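PDB 3EBY: beta subunit of a putative Aromatic-ring-hydroxylating dioxygenase from Novosphingobium aromaticivorans DSM 12444, which is probably the beta subunit of an aromatic-ring-hydroxylating dioxygenase, an enzyme type that adds dioxygen to aromatic substrates. Local coordinates for residues A[10-15]-A[95-100]. Numbering follows the deposited sequence.
Sequences QVAQSA and AVITGV
Gln13 reaches from helix 8-28 to the backbone of Ala95, and its terminal amide carries the polar part of this contact. NE2 of Gln13 donates to O of Ala95 at 2.9 Å with an N-H...O angle of 171°, so the bond is nearly straight. The acceptor lies almost in the amide plane of Gln13, while the donor sits 22° off the plane of the Ala95 carbonyl. CG of Gln13 stands anti to the backbone N (chi1 -178°), and the bend that follows at chi2 swings the amide across to segment 95-100. The other end of that amide is gripped through water: a water donates to OE1 of Gln13 at 2.8 Å and accepts from N of Ile97 at 2.9 Å. Two successive peptide groups are thus read by one side chain, and both bonds help fix the rotation of the amide. Were an alanine here, the Ala95 carbonyl and OD2 of Asp17 would probably lose this donor, and the bridging water one of its anchors.

Beside this polar grip the apolar packing is looser. CD1 of Ile97 meets CB of Ala12 at 4.2 Å, and the same methyl approaches the helix backbone at N of Gln13, 3.8 Å away. Farther along, Thr98 and Gly99 form a classic beta bulge opposite Ser106; the exposed side chains of Thr98 and Val100 do not touch segment 10-15, which leaves this side loose.

Asp17, one turn on, accepts from NE2 of Gln13 and from N of Ala95, tying the helix to the Ala95 backbone again. The N-terminal helix thus lies against an outer strand of the mixed sheet in this NTF2-clan beta subunit. Strand 87-101 pairs antiparallel with strand 104-116, whose Val105 touches Ile97, while Asp18 of a second subunit packs on Gln13.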
loop_
_atom_site.group_PDB
_atom_site.type_symbol
_atom_site.label_atom_id
_atom_site.label_comp_id
_atom_site.label_asym_id
_atom_site.label_seq_id
_atom_site.Cartn_x
_atom_site.Cartn_y
_atom_site.Cartn_z
ATOM N N GLN A 10 -14.721 -7.828 12.273
ATOM C CA GLN A 10 -13.984 -6.572 12.381
ATOM C C GLN A 10 -12.779 -6.738 13.289
ATOM O O GLN A 10 -11.708 -6.170 13.021
ATOM C CB GLN A 10 -14.895 -5.451 12.924
ATOM C CG GLN A 10 -14.161 -4.116 13.227
ATOM N N VAL A 11 -12.958 -7.493 14.378
ATOM C CA VAL A 11 -11.875 -7.706 15.327
ATOM C C VAL A 11 -10.735 -8.504 14.688
ATOM O O VAL A 11 -9.590 -8.051 14.718
ATOM C CB VAL A 11 -12.374 -8.366 16.648
ATOM C CG1 VAL A 11 -11.198 -8.739 17.558
ATOM C CG2 VAL A 11 -13.334 -7.413 17.380
ATOM N N ALA A 12 -11.045 -9.623 14.026
ATOM C CA ALA A 12 -10.006 -10.406 13.336
ATOM C C ALA A 12 -9.341 -9.587 12.202
ATOM O O ALA A 12 -8.125 -9.627 12.039
ATOM C CB ALA A 12 -10.570 -11.689 12.788
ATOM N N GLN A 13 -10.158 -8.866 11.418
ATOM C CA GLN A 13 -9.621 -8.022 10.323
ATOM C C GLN A 13 -8.592 -7.017 10.863
ATOM O O GLN A 13 -7.470 -6.905 10.339
ATOM C CB GLN A 13 -10.756 -7.266 9.630
ATOM C CG GLN A 13 -10.288 -6.397 8.446
ATOM C CD GLN A 13 -9.936 -7.215 7.252
ATOM O OE1 GLN A 13 -10.747 -7.992 6.776
ATOM N NE2 GLN A 13 -8.701 -7.032 6.732
ATOM N N SER A 14 -8.973 -6.284 11.902
ATOM C CA SER A 14 -8.083 -5.284 12.483
ATOM C C SER A 14 -6.827 -5.915 13.063
ATOM O O SER A 14 -5.740 -5.347 12.942
ATOM C CB SER A 14 -8.799 -4.475 13.574
ATOM O OG SER A 14 -9.841 -3.715 13.028
ATOM N N ALA A 15 -6.993 -7.037 13.775
ATOM C CA ALA A 15 -5.852 -7.762 14.374
ATOM C C ALA A 15 -4.809 -8.161 13.303
ATOM O O ALA A 15 -3.596 -7.968 13.478
ATOM C CB ALA A 15 -6.371 -9.035 15.158
ATOM N N ALA A 95 -5.531 -7.129 4.268
ATOM C CA ALA A 95 -5.706 -8.592 4.234
ATOM C C ALA A 95 -7.119 -8.981 3.819
ATOM O O ALA A 95 -8.109 -8.369 4.265
ATOM C CB ALA A 95 -5.371 -9.215 5.616
ATOM N N VAL A 96 -7.200 -10.039 3.011
ATOM C CA VAL A 96 -8.464 -10.719 2.719
ATOM C C VAL A 96 -8.555 -12.004 3.516
ATOM O O VAL A 96 -7.717 -12.920 3.365
ATOM C CB VAL A 96 -8.601 -11.040 1.196
ATOM C CG1 VAL A 96 -9.934 -11.731 0.908
ATOM C CG2 VAL A 96 -8.457 -9.748 0.345
ATOM N N ILE A 97 -9.489 -12.036 4.453
ATOM C CA ILE A 97 -9.716 -13.230 5.260
ATOM C C ILE A 97 -10.434 -14.274 4.398
ATOM O O ILE A 97 -11.518 -14.008 3.839
ATOM C CB ILE A 97 -10.517 -12.902 6.520
ATOM C CG1 ILE A 97 -9.675 -12.011 7.457
ATOM C CG2 ILE A 97 -10.973 -14.201 7.255
ATOM C CD1 ILE A 97 -10.470 -11.431 8.606
ATOM N N THR A 98 -9.834 -15.456 4.316
ATOM C CA THR A 98 -10.295 -16.514 3.435
ATOM C C THR A 98 -10.934 -17.699 4.154
ATOM O O THR A 98 -11.488 -18.578 3.502
ATOM C CB THR A 98 -9.140 -17.049 2.567
ATOM O OG1 THR A 98 -8.089 -17.563 3.406
ATOM C CG2 THR A 98 -8.591 -15.946 1.653
ATOM N N GLY A 99 -10.861 -17.728 5.485
ATOM C CA GLY A 99 -11.524 -18.773 6.256
ATOM C C GLY A 99 -11.359 -18.569 7.741
ATOM O O GLY A 99 -10.368 -17.981 8.206
ATOM N N VAL A 100 -12.340 -19.042 8.494
ATOM C CA VAL A 100 -12.323 -18.908 9.927
ATOM C C VAL A 100 -12.821 -20.206 10.521
ATOM O O VAL A 100 -13.872 -20.712 10.123
ATOM C CB VAL A 100 -13.220 -17.727 10.396
ATOM C CG1 VAL A 100 -13.289 -17.668 11.931
ATOM C CG2 VAL A 100 -12.724 -16.394 9.800
HETATM O O HOH W 1 -11.416 -9.849 4.787
#